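Local coordinates for HD domain protein (Enterococcus faecalis, PDB 4LRL), which probably hydrolyses deoxynucleoside triphosphates such as dGTP, as a metal-binding HD-domain phosphohydrolase under allosteric control by bound nucleotides, at residues 35-40 and 47-52. Residues are numbered along the deposited sequence; the frame is centred on the assembly and turned at random.
Sequences PIEKVF and YIHVQH. With DGT (2'-deoxyguanosine-5'-triphosphate), chain O.
K38 and V50 exchange both backbone bonds: K38 N reaches V50 O at 2.9 Å with a nearly straight N-H...O angle of 171°, whereas V50 N gives K38 O a more bent bond. F40 and I48 repeat the exchange two residues on, with F40 O taking I48 N at 2.8 Å. I48 O, besides accepting F40 N, receives a CA-H...O contact from V39 CA at 3.2 Å. Between these two hydrogen-bonded pairs V39 and H49 form a non-hydrogen-bonded pair; H49 N and O turn outward and are satisfied by E96 and Y95 of helix 87-108. Strands 33-42 and 46-52 thus make an antiparallel beta hairpin, their short axes 156° apart, whose K38 and F40 help line a dGTP pocket. The K38 chain, CG trans to the backbone nitrogen (chi1 -163°), runs out nearly straight and bends only at its last torsion, which brings NZ to the triphosphate, where it bonds O2G at 2.6 Å and O1B at 3.0 Å. V39 O accepts a weak bond from the sugar O3'. C2' of the deoxyribose lies over one face of the F40 ring, toward its rim, and CE2 comes close to C4 of the guanine, while CE1 meets V50 CG2 at 3.7 Å. On the face opposite F40, V39 CG1 lies alongside the H49 imidazole. E37 OE1 sits at the edge of that ring, 3.4 Å from H49 CD2, and OE2 forms a salt bridge with R233 of a second subunit.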
ATOM      1  N   PRO C  35     -30.479  17.337   1.908  1.00 68.91           N
ATOM      2  CA  PRO C  35     -31.291  16.293   2.558  1.00 70.56           C
ATOM      3  C   PRO C  35     -30.405  15.136   3.024  1.00 68.92           C
ATOM      4  O   PRO C  35     -30.386  14.811   4.219  1.00 69.50           O
ATOM      5  CB  PRO C  35     -32.245  15.838   1.443  1.00 72.29           C
ATOM      6  CG  PRO C  35     -32.400  17.037   0.571  1.00 72.44           C
ATOM      7  CD  PRO C  35     -31.080  17.788   0.633  1.00 69.73           C
ATOM      8  N   ILE C  36     -29.657  14.550   2.089  1.00 66.71           N
ATOM      9  CA  ILE C  36     -28.666  13.530   2.419  1.00 64.60           C
ATOM     10  C   ILE C  36     -27.269  13.957   1.980  1.00 61.47           C
ATOM     11  O   ILE C  36     -27.085  14.505   0.879  1.00 60.63           O
ATOM     12  CB  ILE C  36     -29.031  12.129   1.845  1.00 65.61           C
ATOM     13  CG1 ILE C  36     -29.285  12.178   0.328  1.00 65.81           C
ATOM     14  CG2 ILE C  36     -30.252  11.560   2.568  1.00 68.52           C
ATOM     15  CD1 ILE C  36     -28.135  11.664  -0.528  1.00 64.60           C
ATOM     16  N   GLU C  37     -26.300  13.718   2.861  1.00 59.36           N
ATOM     17  CA  GLU C  37     -24.888  13.912   2.559  1.00 56.32           C
ATOM     18  C   GLU C  37     -24.532  13.336   1.185  1.00 54.81           C
ATOM     19  O   GLU C  37     -24.877  12.191   0.875  1.00 55.54           O
ATOM     20  CB  GLU C  37     -24.049  13.243   3.638  1.00 55.75           C
ATOM     21  CG  GLU C  37     -22.563  13.250   3.375  1.00 54.89           C
ATOM     22  CD  GLU C  37     -21.780  12.665   4.527  1.00 55.83           C
ATOM     23  OE1 GLU C  37     -21.046  13.434   5.180  1.00 55.89           O
ATOM     24  OE2 GLU C  37     -21.916  11.450   4.792  1.00 56.21           O
ATOM     25  N   LYS C  38     -23.858  14.140   0.367  1.00 52.56           N
ATOM     26  CA  LYS C  38     -23.427  13.702  -0.958  1.00 51.00           C
ATOM     27  C   LYS C  38     -21.947  13.340  -0.969  1.00 48.61           C
ATOM     28  O   LYS C  38     -21.084  14.192  -0.758  1.00 47.07           O
ATOM     29  CB  LYS C  38     -23.712  14.774  -2.009  1.00 51.13           C
ATOM     30  CG  LYS C  38     -23.675  14.261  -3.437  1.00 50.23           C
ATOM     31  CD  LYS C  38     -24.018  15.368  -4.395  1.00 49.67           C
ATOM     32  CE  LYS C  38     -24.678  14.832  -5.635  1.00 50.44           C
ATOM     33  NZ  LYS C  38     -26.029  14.258  -5.341  1.00 52.35           N
ATOM     34  N   VAL C  39     -21.669  12.067  -1.219  1.00 48.21           N
ATOM     35  CA  VAL C  39     -20.299  11.570  -1.215  1.00 46.49           C
ATOM     36  C   VAL C  39     -19.752  11.399  -2.632  1.00 45.45           C
ATOM     37  O   VAL C  39     -20.438  10.894  -3.535  1.00 46.10           O
ATOM     38  CB  VAL C  39     -20.120  10.254  -0.380  1.00 47.02           C
ATOM     39  CG1 VAL C  39     -20.399  10.505   1.101  1.00 47.82           C
ATOM     40  CG2 VAL C  39     -20.990   9.109  -0.919  1.00 48.41           C
ATOM     41  N   PHE C  40     -18.510  11.838  -2.802  1.00 43.40           N
ATOM     42  CA  PHE C  40     -17.811  11.729  -4.065  1.00 42.56           C
ATOM     43  C   PHE C  40     -16.648  10.764  -3.869  1.00 41.92           C
ATOM     44  O   PHE C  40     -15.787  10.976  -3.015  1.00 40.88           O
ATOM     45  CB  PHE C  40     -17.267  13.092  -4.502  1.00 41.15           C
ATOM     46  CG  PHE C  40     -18.326  14.134  -4.775  1.00 41.81           C
ATOM     47  CD1 PHE C  40     -19.261  14.489  -3.802  1.00 42.57           C
ATOM     48  CD2 PHE C  40     -18.356  14.802  -5.992  1.00 39.99           C
ATOM     49  CE1 PHE C  40     -20.221  15.462  -4.050  1.00 42.81           C
ATOM     50  CE2 PHE C  40     -19.307  15.782  -6.244  1.00 41.13           C
ATOM     51  CZ  PHE C  40     -20.243  16.110  -5.276  1.00 42.66           C
ATOM     52  N   TYR C  47     -13.389   9.363   0.190  1.00 37.58           N
ATOM     53  CA  TYR C  47     -14.629  10.090  -0.074  1.00 38.42           C
ATOM     54  C   TYR C  47     -14.481  11.591   0.142  1.00 37.52           C
ATOM     55  O   TYR C  47     -13.800  12.036   1.083  1.00 37.08           O
ATOM     56  CB  TYR C  47     -15.747   9.586   0.831  1.00 40.33           C
ATOM     57  CG  TYR C  47     -16.177   8.167   0.556  1.00 43.69           C
ATOM     58  CD1 TYR C  47     -15.551   7.094   1.192  1.00 45.07           C
ATOM     59  CD2 TYR C  47     -17.213   7.895  -0.334  1.00 45.96           C
ATOM     60  CE1 TYR C  47     -15.945   5.788   0.949  1.00 47.73           C
ATOM     61  CE2 TYR C  47     -17.615   6.588  -0.584  1.00 48.89           C
ATOM     62  CZ  TYR C  47     -16.976   5.542   0.061  1.00 49.41           C
ATOM     63  OH  TYR C  47     -17.365   4.249  -0.185  1.00 52.37           O
ATOM     64  N   ILE C  48     -15.122  12.363  -0.734  1.00 37.10           N
ATOM     65  CA  ILE C  48     -15.341  13.784  -0.504  1.00 36.74           C
ATOM     66  C   ILE C  48     -16.775  13.896   0.020  1.00 38.55           C
ATOM     67  O   ILE C  48     -17.699  13.342  -0.582  1.00 39.41           O
ATOM     68  CB  ILE C  48     -15.181  14.624  -1.805  1.00 36.18           C
ATOM     69  CG1 ILE C  48     -13.864  14.308  -2.555  1.00 34.28           C
ATOM     70  CG2 ILE C  48     -15.357  16.136  -1.527  1.00 35.15           C
ATOM     71  CD1 ILE C  48     -12.560  14.456  -1.757  1.00 31.22           C
ATOM     72  N   HIS C  49     -16.953  14.589   1.147  1.00 39.01           N
ATOM     73  CA  HIS C  49     -18.267  14.703   1.794  1.00 40.55           C
ATOM     74  C   HIS C  49     -18.834  16.110   1.655  1.00 40.93           C
ATOM     75  O   HIS C  49     -18.194  17.083   2.076  1.00 40.39           O
ATOM     76  CB  HIS C  49     -18.184  14.341   3.283  1.00 40.94           C
ATOM     77  CG  HIS C  49     -17.693  12.950   3.549  1.00 41.08           C
ATOM     78  ND1 HIS C  49     -16.361  12.606   3.490  1.00 40.82           N
ATOM     79  CD2 HIS C  49     -18.355  11.822   3.895  1.00 42.88           C
ATOM     80  CE1 HIS C  49     -16.223  11.325   3.781  1.00 40.81           C
ATOM     81  NE2 HIS C  49     -17.420  10.825   4.023  1.00 42.78           N
ATOM     82  N   VAL C  50     -20.036  16.210   1.088  1.00 42.14           N
ATOM     83  CA  VAL C  50     -20.701  17.498   0.878  1.00 42.97           C
ATOM     84  C   VAL C  50     -22.061  17.540   1.578  1.00 45.45           C
ATOM     85  O   VAL C  50     -22.942  16.721   1.278  1.00 46.51           O
ATOM     86  CB  VAL C  50     -20.866  17.805  -0.632  1.00 42.96           C
ATOM     87  CG1 VAL C  50     -21.665  19.103  -0.855  1.00 43.48           C
ATOM     88  CG2 VAL C  50     -19.504  17.880  -1.320  1.00 40.95           C
ATOM     89  N   GLN C  51     -22.212  18.489   2.514  1.00 46.40           N
ATOM     90  CA  GLN C  51     -23.465  18.710   3.263  1.00 48.92           C
ATOM     91  C   GLN C  51     -24.166  20.023   2.926  1.00 49.45           C
ATOM     92  O   GLN C  51     -25.380  20.124   3.075  1.00 51.65           O
ATOM     93  CB  GLN C  51     -23.231  18.705   4.777  1.00 49.60           C
ATOM     94  CG  GLN C  51     -22.893  17.364   5.379  1.00 51.96           C
ATOM     95  CD  GLN C  51     -21.412  17.231   5.637  1.00 52.59           C
ATOM     96  OE1 GLN C  51     -20.916  17.630   6.694  1.00 54.85           O
ATOM     97  NE2 GLN C  51     -20.693  16.680   4.670  1.00 51.60           N
ATOM     98  N   HIS C  52     -23.405  21.035   2.516  1.00 47.88           N
ATOM     99  CA  HIS C  52     -23.968  22.358   2.252  1.00 48.29           C
ATOM    100  C   HIS C  52     -24.421  22.501   0.806  1.00 47.73           C
ATOM    101  O   HIS C  52     -23.703  22.110  -0.118  1.00 46.34           O
ATOM    102  CB  HIS C  52     -22.947  23.455   2.565  1.00 47.55           C
ATOM    103  CG  HIS C  52     -22.533  23.508   4.002  1.00 49.69           C
ATOM    104  ND1 HIS C  52     -21.491  22.755   4.508  1.00 49.63           N
ATOM    105  CD2 HIS C  52     -23.016  24.231   5.042  1.00 51.77           C
ATOM    106  CE1 HIS C  52     -21.352  23.012   5.798  1.00 49.80           C
ATOM    107  NE2 HIS C  52     -22.267  23.902   6.146  1.00 51.69           N
TER
HETATM  108  PG  DGT O 502     -28.992  14.429  -7.584  0.75 67.35           P
HETATM  109  O1G DGT O 502     -30.070  15.282  -8.221  0.75 67.03           O
HETATM  110  O2G DGT O 502     -27.817  15.202  -7.029  0.75 66.38           O
HETATM  111  O3G DGT O 502     -29.551  13.370  -6.653  0.75 66.74           O
HETATM  112  O3B DGT O 502     -28.361  13.631  -8.837  1.00 64.08           O
HETATM  113  PB  DGT O 502     -27.574  12.239  -8.640  1.00 62.53           P
HETATM  114  O1B DGT O 502     -27.087  12.136  -7.218  1.00 60.91           O
HETATM  115  O2B DGT O 502     -28.429  11.132  -9.216  1.00 63.09           O
HETATM  116  O3A DGT O 502     -26.323  12.417  -9.651  1.00 57.89           O
HETATM  117  PA  DGT O 502     -25.195  13.560  -9.523  1.00 52.79           P
HETATM  118  O1A DGT O 502     -25.377  14.382  -8.286  1.00 52.66           O
HETATM  119  O2A DGT O 502     -25.087  14.268 -10.849  1.00 52.65           O
HETATM  120  O5' DGT O 502     -23.870  12.666  -9.328  1.00 52.97           O
HETATM  121  C5' DGT O 502     -23.878  11.529  -8.463  1.00 49.53           C
HETATM  122  C4' DGT O 502     -22.480  10.931  -8.354  1.00 46.92           C
HETATM  123  O4' DGT O 502     -21.558  11.666  -9.158  1.00 45.18           O
HETATM  124  C3' DGT O 502     -21.968  11.004  -6.923  1.00 47.07           C
HETATM  125  O3' DGT O 502     -21.472   9.711  -6.535  1.00 48.00           O
HETATM  126  C2' DGT O 502     -20.844  12.027  -6.937  1.00 45.19           C
HETATM  127  C1' DGT O 502     -20.395  11.980  -8.390  1.00 44.00           C
HETATM  128  N9  DGT O 502     -19.775  13.231  -8.900  1.00 41.65           N
HETATM  129  C8  DGT O 502     -18.511  13.331  -9.339  1.00 41.61           C
HETATM  130  N7  DGT O 502     -18.226  14.585  -9.764  1.00 41.30           N
HETATM  131  C5  DGT O 502     -19.337  15.311  -9.597  1.00 40.23           C
HETATM  132  C6  DGT O 502     -19.720  16.713  -9.844  1.00 39.52           C
HETATM  133  O6  DGT O 502     -18.891  17.510 -10.332  1.00 40.18           O
HETATM  134  N1  DGT O 502     -20.973  17.081  -9.533  1.00 39.19           N
HETATM  135  C2  DGT O 502     -21.878  16.223  -9.012  1.00 38.57           C
HETATM  136  N2  DGT O 502     -23.121  16.669  -8.724  1.00 35.90           N
HETATM  137  N3  DGT O 502     -21.591  14.916  -8.762  1.00 40.19           N
HETATM  138  C4  DGT O 502     -20.357  14.417  -9.028  1.00 40.46           C